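Local coordinates for protein serine hydrolase CCSP0084 (Cycloclasticus sp. P1, PDB 4I3F) that probably hydrolyses esters and the carbon-carbon bond of meta-cleavage products, as a serine hydrolase of the alpha/beta hydrolase fold from a bacterium that degrades polyaromatic hydrocarbons, at residues Phe35-Thr41 with Tyr74-Asp80; Val146-Pro150 with His279-Ile283; Leu161-Glu166 with Gly221-Ile226. All coordinates share one frame; numbering follows the deposited sequence.

In the fold
Interaction 1 comes first along the chain. It pairs strand 32-39 with strand 75-79 and closes a loop that holds strand 46-50 and two short helices. Interaction 2 opens after that loop has closed, so the two are in series. It joins the end of strand 142-148 to the turn and helix start at 279-283, across 128 residues, about half of them helical, that also include strands 243-248 and 269-274. Interaction 3 is nested inside this loop and packs helix 159-165 on helix 222-229, in a helical insertion consistent with a lid. Interactions 1 and 2 both reach the central sheet. Interactions 1 and 3 lie on opposite sides of the chain's centre.

Interaction 1: Phe35-Thr41 with Tyr74-Asp80; sequences FLNEAGT and YHCLAPD
Residues 35-39 and 75-79 run as neighbouring antiparallel strands, their axes 4.6 Å apart at closest approach, with Asn37-Ala78 and Ala39-Cys76 as the hydrogen-bonded pairs. Strand 32-39 lies between 23-29 and 75-79 at the antiparallel end of the mixed alpha/beta hydrolase sheet, and 75-79 leads through 46-50 into the parallel strands. Asp80 N bonds to Phe35 O. Asn37, Ala39, Cys76 and Ala78 share one face of the sheet. With CG beside its own backbone N (chi1 -58°), the Asn37 amide turns back, and ND2 donates to Ala78 O at 3.1 Å. That oxygen accepts from both Asn37 N and Asn37 ND2. A water links Asn37 ND2 to Asp80 OD1, while Asp80 also accepts from Ala59 N and Leu86 N.

The other face carries Leu36, Glu38, Leu77 and Pro79. Leu36 CD1 rests on Pro79 CB at 4.0 Å. Glu38 OE2 accepts from His75 NE2 at 2.7 Å, through its anti lone pair and in the imidazole plane. The ring swings there because CG of His75 lies opposite the backbone N (chi1 176°). Leu77 CD1 lies over the centre of one ring face, and Thr41 CA makes a CH-pi contact over a face. Replacing His75 by alanine would probably leave Glu38 OE2 without this donor and uncover Leu77 CD1.

Glu38 OE1 forms a salt bridge with Lys114. The buried carboxylate is therefore held at both oxygens, which is likely to favour its charged form.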
loop_
_atom_site.group_PDB
_atom_site.type_symbol
_atom_site.label_atom_id
_atom_site.label_comp_id
_atom_site.label_asym_id
_atom_site.label_seq_id
_atom_site.Cartn_x
_atom_site.Cartn_y
_atom_site.Cartn_z
ATOM N N PHE A 35 3.150 10.637 -10.217
ATOM C CA PHE A 35 4.240 9.896 -10.835
ATOM C C PHE A 35 3.797 8.448 -10.960
ATOM O O PHE A 35 3.354 7.844 -9.983
ATOM C CB PHE A 35 5.512 9.999 -10.000
ATOM C CG PHE A 35 6.676 9.258 -10.595
ATOM C CD1 PHE A 35 7.374 9.790 -11.673
ATOM C CD2 PHE A 35 7.055 8.021 -10.090
ATOM C CE1 PHE A 35 8.439 9.113 -12.234
ATOM C CE2 PHE A 35 8.119 7.337 -10.642
ATOM C CZ PHE A 35 8.815 7.881 -11.717
ATOM N N LEU A 36 3.898 7.901 -12.167
ATOM C CA LEU A 36 3.339 6.589 -12.449
ATOM C C LEU A 36 4.374 5.625 -13.015
ATOM O O LEU A 36 5.091 5.952 -13.956
ATOM C CB LEU A 36 2.187 6.732 -13.443
ATOM C CG LEU A 36 1.515 5.432 -13.876
ATOM C CD1 LEU A 36 0.761 4.810 -12.713
ATOM C CD2 LEU A 36 0.601 5.671 -15.065
ATOM N N ASN A 37 4.460 4.441 -12.424
ATOM C CA ASN A 37 5.199 3.342 -13.041
ATOM C C ASN A 37 4.229 2.387 -13.746
ATOM O O ASN A 37 3.177 2.065 -13.199
ATOM C CB ASN A 37 5.967 2.564 -11.979
ATOM C CG ASN A 37 6.938 3.435 -11.203
ATOM O OD1 ASN A 37 8.049 3.684 -11.652
ATOM N ND2 ASN A 37 6.528 3.879 -10.020
ATOM N N GLU A 38 4.586 1.945 -14.949
ATOM C CA GLU A 38 3.760 1.001 -15.700
ATOM C C GLU A 38 4.584 -0.135 -16.290
ATOM O O GLU A 38 5.730 0.054 -16.688
ATOM C CB GLU A 38 3.054 1.707 -16.858
ATOM C CG GLU A 38 1.749 2.370 -16.509
ATOM C CD GLU A 38 1.090 2.976 -17.729
ATOM O OE1 GLU A 38 1.554 4.043 -18.180
ATOM O OE2 GLU A 38 0.126 2.376 -18.242
ATOM N N ALA A 39 3.984 -1.313 -16.387
ATOM C CA ALA A 39 4.602 -2.402 -17.138
ATOM C C ALA A 39 3.493 -3.245 -17.750
ATOM O O ALA A 39 2.344 -3.160 -17.308
ATOM C CB ALA A 39 5.490 -3.240 -16.238
ATOM N N GLY A 40 3.836 -4.052 -18.751
ATOM C CA GLY A 40 2.860 -4.902 -19.410
ATOM C C GLY A 40 1.762 -4.085 -20.065
ATOM O O GLY A 40 0.596 -4.476 -20.057
ATOM N N THR A 41 2.135 -2.955 -20.659
ATOM C CA THR A 41 1.144 -2.012 -21.167
ATOM C C THR A 41 0.344 -2.549 -22.356
ATOM O O THR A 41 -0.691 -1.987 -22.715
ATOM C CB THR A 41 1.775 -0.650 -21.515
ATOM O OG1 THR A 41 2.822 -0.831 -22.474
ATOM C CG2 THR A 41 2.354 0.004 -20.262
ATOM N N TYR A 74 -0.206 -9.207 -17.009
ATOM C CA TYR A 74 -1.096 -8.115 -16.619
ATOM C C TYR A 74 -0.504 -6.742 -16.893
ATOM O O TYR A 74 0.713 -6.556 -16.819
ATOM C CB TYR A 74 -1.447 -8.209 -15.128
ATOM C CG TYR A 74 -2.309 -9.402 -14.798
ATOM C CD1 TYR A 74 -3.693 -9.339 -14.927
ATOM C CD2 TYR A 74 -1.738 -10.602 -14.375
ATOM C CE1 TYR A 74 -4.482 -10.425 -14.640
ATOM C CE2 TYR A 74 -2.517 -11.695 -14.096
ATOM C CZ TYR A 74 -3.889 -11.599 -14.228
ATOM O OH TYR A 74 -4.672 -12.689 -13.945
ATOM N N HIS A 75 -1.375 -5.785 -17.209
ATOM C CA HIS A 75 -0.986 -4.383 -17.309
ATOM C C HIS A 75 -0.912 -3.816 -15.907
ATOM O O HIS A 75 -1.935 -3.638 -15.249
ATOM C CB HIS A 75 -2.022 -3.612 -18.134
ATOM C CG HIS A 75 -1.764 -2.138 -18.219
ATOM N ND1 HIS A 75 -2.717 -1.244 -18.660
ATOM C CD2 HIS A 75 -0.669 -1.400 -17.913
ATOM C CE1 HIS A 75 -2.221 -0.019 -18.623
ATOM N NE2 HIS A 75 -0.979 -0.087 -18.179
ATOM N N CYS A 76 0.300 -3.528 -15.440
ATOM C CA CYS A 76 0.481 -3.038 -14.078
ATOM C C CYS A 76 0.629 -1.528 -14.018
ATOM O O CYS A 76 1.416 -0.949 -14.767
ATOM C CB CYS A 76 1.711 -3.687 -13.449
ATOM S SG CYS A 76 1.550 -5.473 -13.238
ATOM N N LEU A 77 -0.125 -0.900 -13.114
ATOM C CA LEU A 77 0.015 0.522 -12.832
ATOM C C LEU A 77 0.370 0.672 -11.353
ATOM O O LEU A 77 -0.359 0.190 -10.486
ATOM C CB LEU A 77 -1.282 1.274 -13.154
ATOM C CG LEU A 77 -1.732 1.150 -14.612
ATOM C CD1 LEU A 77 -2.712 -0.000 -14.795
ATOM C CD2 LEU A 77 -2.330 2.462 -15.108
ATOM N N ALA A 78 1.501 1.316 -11.070
ATOM C CA ALA A 78 1.947 1.506 -9.687
ATOM C C ALA A 78 2.332 2.959 -9.463
ATOM O O ALA A 78 3.464 3.357 -9.739
ATOM C CB ALA A 78 3.133 0.597 -9.379
ATOM N N PRO A 79 1.384 3.768 -8.981
ATOM C CA PRO A 79 1.695 5.189 -8.794
ATOM C C PRO A 79 2.311 5.488 -7.430
ATOM O O PRO A 79 2.075 4.745 -6.470
ATOM C CB PRO A 79 0.314 5.838 -8.861
ATOM C CG PRO A 79 -0.610 4.765 -8.242
ATOM C CD PRO A 79 -0.051 3.472 -8.786
ATOM N N ASP A 80 3.089 6.565 -7.352
ATOM C CA ASP A 80 3.394 7.159 -6.057
ATOM C C ASP A 80 2.084 7.760 -5.566
ATOM O O ASP A 80 1.427 8.528 -6.276
ATOM C CB ASP A 80 4.464 8.253 -6.156
ATOM C CG ASP A 80 5.871 7.704 -6.383
ATOM O OD1 ASP A 80 6.058 6.467 -6.412
ATOM O OD2 ASP A 80 6.803 8.528 -6.528
HETATM O O HOH W 1 8.052 4.923 -7.657
#

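Interaction 2: Val146-Pro150 with His279-Ile283; sequences VLMGP and HWVQI
Met148 and Val281 make the apolar part of this contact. The methionine leaves the end of its strand with CG opposite the backbone N (chi1 -164°), and this carries the thioether across to the start of the helix. The methionine and valine side chains run alongside one another, pointing opposite ways. Met148 SD lies 3.7 Å from Val281 CB, and Met148 CG touches the same carbon and Val281 CG2.

The next group is sulfur and methyl against polar atoms. The chain of Met148 bends at its last torsion (chi3 74°), and CE comes to rest 3.1 Å from Gln282 OE1 and 3.5 Å from His279 O. Met148 SD is 3.3 Å from Gln282 OE1. The methionine chain runs roughly perpendicular to that of Gln282. The amide is held through its NE2, which donates to Asn62 O. OE1 is buried with no hydrogen-bonding partner in the model; Met148 SD and CE pack against it.

The third group is the imidazole edge against the backbone. His279 CE1 meets Gly149 O at 3.2 Å, nearly in the ring plane. Gly149 has a positive phi of 50°, and a CB on it would run into His279 CE1. His279 ND1 is hydrogen-bonded to Asp251 OD2, which fixes the ring's orientation. The ring also touches Ser125 in a GxSxG sequence. This is consistent with the Ser-Asp-His catalytic triad of alpha/beta hydrolases and a nucleophile elbow at Ser125.

Strand 142-148 sits between strands 119-124 and 243-248. Met148 touches Asn124 and Thr246 on these neighbours, and Val281 reaches Ala248. Phe289 of helix 286-298 packs on both Met148 and Gln282, so it bridges the strand end and the start of helix 281-284.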
loop_
_atom_site.group_PDB
_atom_site.type_symbol
_atom_site.label_atom_id
_atom_site.label_comp_id
_atom_site.label_asym_id
_atom_site.label_seq_id
_atom_site.Cartn_x
_atom_site.Cartn_y
_atom_site.Cartn_z
ATOM N N VAL A 146 -6.502 -7.686 -3.816
ATOM C CA VAL A 146 -5.582 -8.334 -2.888
ATOM C C VAL A 146 -5.122 -7.300 -1.877
ATOM O O VAL A 146 -4.630 -6.234 -2.257
ATOM C CB VAL A 146 -4.356 -8.904 -3.616
ATOM C CG1 VAL A 146 -3.293 -9.363 -2.594
ATOM C CG2 VAL A 146 -4.763 -10.069 -4.505
ATOM N N LEU A 147 -5.290 -7.602 -0.591
ATOM C CA LEU A 147 -4.757 -6.741 0.463
ATOM C C LEU A 147 -3.536 -7.414 1.079
ATOM O O LEU A 147 -3.438 -8.651 1.101
ATOM C CB LEU A 147 -5.808 -6.479 1.546
ATOM C CG LEU A 147 -7.156 -5.937 1.065
ATOM C CD1 LEU A 147 -8.105 -5.692 2.255
ATOM C CD2 LEU A 147 -6.981 -4.668 0.214
ATOM N N MET A 148 -2.598 -6.601 1.558
ATOM C CA MET A 148 -1.389 -7.109 2.197
ATOM C C MET A 148 -1.157 -6.280 3.444
ATOM O O MET A 148 -0.773 -5.108 3.359
ATOM C CB MET A 148 -0.184 -6.985 1.263
ATOM C CG MET A 148 1.002 -7.825 1.691
ATOM S SD MET A 148 2.557 -7.237 0.962
ATOM C CE MET A 148 2.843 -5.754 1.924
ATOM N N GLY A 149 -1.415 -6.879 4.601
ATOM C CA GLY A 149 -1.290 -6.182 5.875
ATOM C C GLY A 149 -2.011 -4.853 5.885
ATOM O O GLY A 149 -1.420 -3.827 6.223
ATOM N N PRO A 150 -3.300 -4.857 5.528
ATOM C CA PRO A 150 -4.019 -3.600 5.339
ATOM C C PRO A 150 -4.426 -2.906 6.641
ATOM O O PRO A 150 -4.706 -3.566 7.640
ATOM C CB PRO A 150 -5.283 -4.048 4.588
ATOM C CG PRO A 150 -5.559 -5.412 5.138
ATOM C CD PRO A 150 -4.177 -6.031 5.338
ATOM N N HIS A 279 5.947 -7.401 8.016
ATOM C CA HIS A 279 4.951 -6.610 7.295
ATOM C C HIS A 279 5.106 -6.598 5.770
ATOM O O HIS A 279 4.111 -6.693 5.044
ATOM C CB HIS A 279 4.911 -5.168 7.801
ATOM C CG HIS A 279 3.838 -4.359 7.145
ATOM N ND1 HIS A 279 2.497 -4.634 7.321
ATOM C CD2 HIS A 279 3.904 -3.341 6.254
ATOM C CE1 HIS A 279 1.783 -3.790 6.597
ATOM N NE2 HIS A 279 2.613 -3.000 5.934
ATOM N N TRP A 280 6.338 -6.459 5.287
ATOM C CA TRP A 280 6.593 -6.471 3.842
ATOM C C TRP A 280 6.599 -7.892 3.292
ATOM O O TRP A 280 7.664 -8.409 2.935
ATOM C CB TRP A 280 7.943 -5.822 3.531
ATOM C CG TRP A 280 7.940 -4.323 3.611
ATOM C CD1 TRP A 280 6.847 -3.500 3.634
ATOM C CD2 TRP A 280 9.087 -3.469 3.680
ATOM N NE1 TRP A 280 7.249 -2.189 3.716
ATOM C CE2 TRP A 280 8.619 -2.142 3.746
ATOM C CE3 TRP A 280 10.467 -3.697 3.694
ATOM C CZ2 TRP A 280 9.484 -1.046 3.821
ATOM C CZ3 TRP A 280 11.325 -2.606 3.769
ATOM C CH2 TRP A 280 10.829 -1.299 3.834
ATOM N N VAL A 281 5.419 -8.506 3.224
ATOM C CA VAL A 281 5.262 -9.880 2.741
ATOM C C VAL A 281 5.836 -10.023 1.337
ATOM O O VAL A 281 6.446 -11.043 1.010
ATOM C CB VAL A 281 3.767 -10.301 2.706
ATOM C CG1 VAL A 281 3.623 -11.723 2.207
ATOM C CG2 VAL A 281 3.126 -10.171 4.090
ATOM N N GLN A 282 5.655 -8.986 0.521
ATOM C CA GLN A 282 6.061 -9.022 -0.881
ATOM C C GLN A 282 7.575 -8.973 -1.082
ATOM O O GLN A 282 8.070 -9.314 -2.160
ATOM C CB GLN A 282 5.368 -7.898 -1.670
ATOM C CG GLN A 282 6.109 -6.559 -1.722
ATOM C CD GLN A 282 6.044 -5.738 -0.432
ATOM O OE1 GLN A 282 5.671 -6.232 0.634
ATOM N NE2 GLN A 282 6.422 -4.468 -0.537
ATOM N N ILE A 283 8.307 -8.542 -0.052
ATOM C CA ILE A 283 9.763 -8.543 -0.092
ATOM C C ILE A 283 10.311 -9.780 0.612
ATOM O O ILE A 283 11.264 -10.393 0.141
ATOM C CB ILE A 283 10.366 -7.290 0.599
ATOM C CG1 ILE A 283 9.757 -6.002 0.051
ATOM C CG2 ILE A 283 11.896 -7.274 0.454
ATOM C CD1 ILE A 283 9.994 -5.791 -1.410
#

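Interaction 3: Leu161-Glu166 with Gly221-Ile226; sequences LTKGWE and GTKKGI
Trp165 reaches from helix 159-165 to the first turn of helix 222-229. Both helices belong to the helical region inserted between strands 142-148 and 243-248, consistent with the lid of alpha/beta hydrolases of the MCP hydrolase kind. The short helical segments run at 97° to each other, with their axes 10.5 Å apart. Trp165 CB lies 4.1 Å from Thr222 OG1. Further out, CE3 touches Thr222 CA and CG2. CZ3 makes the closest approach of the indole, 3.6 Å from both Gly225 C and Ile226 N, and also meets Ile226 CG1. CH2 follows along the same backbone. The indole thus enters edge-on, with Ile226 N near its plane. A CB on Gly225 would clash with CZ3. NE1 donates to Ser53 OG, outside the two segments.

Leu161 CD1 lies over one face of the indole, toward its rim, while Leu161 CD2 packs on Ile226 CG1. Thr222 OG1 donates to Glu166 OE2 at 2.9 Å, on its anti side and 29° out of the carboxylate plane. Thr222 N adds a weak bond to the same oxygen.

The contact combines packing of Trp165 and Leu161 with a carboxylate-hydroxyl bond. Glu166 OE1 also has a long, weak ion pair with Lys169. The carboxylate sits at the N-terminal end of helix 222-229, where the helix dipole would probably favour its negative charge.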
loop_
_atom_site.group_PDB
_atom_site.type_symbol
_atom_site.label_atom_id
_atom_site.label_comp_id
_atom_site.label_asym_id
_atom_site.label_seq_id
_atom_site.Cartn_x
_atom_site.Cartn_y
_atom_site.Cartn_z
ATOM N N LEU A 161 3.881 0.860 14.121
ATOM C CA LEU A 161 3.157 1.880 13.382
ATOM C C LEU A 161 3.377 3.245 14.010
ATOM O O LEU A 161 3.412 4.256 13.309
ATOM C CB LEU A 161 1.668 1.543 13.259
ATOM C CG LEU A 161 0.937 2.316 12.152
ATOM C CD1 LEU A 161 1.520 2.026 10.770
ATOM C CD2 LEU A 161 -0.555 2.030 12.172
ATOM N N THR A 162 3.547 3.274 15.327
ATOM C CA THR A 162 3.812 4.526 16.018
ATOM C C THR A 162 5.162 5.092 15.590
ATOM O O THR A 162 5.273 6.283 15.272
ATOM C CB THR A 162 3.775 4.353 17.532
ATOM O OG1 THR A 162 2.457 3.944 17.923
ATOM C CG2 THR A 162 4.119 5.667 18.228
ATOM N N LYS A 163 6.188 4.242 15.576
ATOM C CA LYS A 163 7.527 4.708 15.218
ATOM C C LYS A 163 7.595 5.096 13.742
ATOM O O LYS A 163 8.379 5.979 13.358
ATOM C CB LYS A 163 8.591 3.663 15.577
ATOM C CG LYS A 163 8.950 3.675 17.068
ATOM C CD LYS A 163 9.735 2.434 17.510
ATOM C CE LYS A 163 10.093 2.536 18.992
ATOM N NZ LYS A 163 10.860 1.352 19.489
ATOM N N GLY A 164 6.779 4.445 12.921
ATOM C CA GLY A 164 6.702 4.766 11.504
ATOM C C GLY A 164 5.989 6.080 11.215
ATOM O O GLY A 164 6.562 7.000 10.622
ATOM N N TRP A 165 4.733 6.177 11.641
ATOM C CA TRP A 165 3.919 7.355 11.336
ATOM C C TRP A 165 4.381 8.601 12.089
ATOM O O TRP A 165 4.101 9.729 11.665
ATOM C CB TRP A 165 2.438 7.071 11.610
ATOM C CG TRP A 165 1.769 6.227 10.558
ATOM C CD1 TRP A 165 2.338 5.703 9.430
ATOM C CD2 TRP A 165 0.385 5.830 10.528
ATOM N NE1 TRP A 165 1.389 5.000 8.703
ATOM C CE2 TRP A 165 0.186 5.068 9.359
ATOM C CE3 TRP A 165 -0.705 6.050 11.381
ATOM C CZ2 TRP A 165 -1.055 4.517 9.024
ATOM C CZ3 TRP A 165 -1.942 5.499 11.042
ATOM C CH2 TRP A 165 -2.103 4.746 9.877
ATOM N N GLU A 166 5.102 8.409 13.192
ATOM C CA GLU A 166 5.593 9.539 13.973
ATOM C C GLU A 166 7.117 9.638 13.910
ATOM O O GLU A 166 7.732 10.241 14.774
ATOM C CB GLU A 166 5.100 9.436 15.427
ATOM C CG GLU A 166 3.579 9.248 15.536
ATOM C CD GLU A 166 3.071 9.241 16.970
ATOM O OE1 GLU A 166 3.821 9.659 17.877
ATOM O OE2 GLU A 166 1.916 8.811 17.188
ATOM N N GLY A 221 -1.998 12.109 14.931
ATOM C CA GLY A 221 -1.394 11.054 15.729
ATOM C C GLY A 221 -1.744 9.681 15.195
ATOM O O GLY A 221 -2.590 9.563 14.309
ATOM N N THR A 222 -1.109 8.641 15.737
ATOM C CA THR A 222 -1.304 7.279 15.232
ATOM C C THR A 222 -2.729 6.762 15.444
ATOM O O THR A 222 -3.318 6.180 14.535
ATOM C CB THR A 222 -0.258 6.289 15.809
ATOM O OG1 THR A 222 1.058 6.700 15.407
ATOM C CG2 THR A 222 -0.494 4.879 15.293
ATOM N N LYS A 223 -3.291 6.977 16.632
ATOM C CA LYS A 223 -4.644 6.489 16.907
ATOM C C LYS A 223 -5.685 7.113 15.972
ATOM O O LYS A 223 -6.510 6.404 15.393
ATOM C CB LYS A 223 -5.028 6.706 18.371
ATOM C CG LYS A 223 -6.483 6.384 18.667
ATOM C CD LYS A 223 -6.770 6.335 20.159
ATOM C CE LYS A 223 -8.270 6.373 20.417
ATOM N NZ LYS A 223 -9.018 5.404 19.560
ATOM N N LYS A 224 -5.641 8.432 15.807
ATOM C CA LYS A 224 -6.581 9.082 14.897
ATOM C C LYS A 224 -6.385 8.625 13.449
ATOM O O LYS A 224 -7.352 8.542 12.680
ATOM C CB LYS A 224 -6.494 10.603 15.003
ATOM C CG LYS A 224 -7.170 11.158 16.239
ATOM C CD LYS A 224 -7.753 12.534 15.962
ATOM C CE LYS A 224 -8.811 12.918 16.993
ATOM N NZ LYS A 224 -8.219 13.546 18.207
ATOM N N GLY A 225 -5.141 8.320 13.084
ATOM C CA GLY A 225 -4.840 7.808 11.755
ATOM C C GLY A 225 -5.433 6.423 11.531
ATOM O O GLY A 225 -6.057 6.158 10.498
ATOM N N ILE A 226 -5.232 5.531 12.498
ATOM C CA ILE A 226 -5.820 4.193 12.430
ATOM C C ILE A 226 -7.355 4.252 12.341
ATOM O O ILE A 226 -7.971 3.604 11.475
ATOM C CB ILE A 226 -5.422 3.368 13.669
ATOM C CG1 ILE A 226 -3.914 3.105 13.676
ATOM C CG2 ILE A 226 -6.193 2.040 13.728
ATOM C CD1 ILE A 226 -3.384 2.638 15.024
#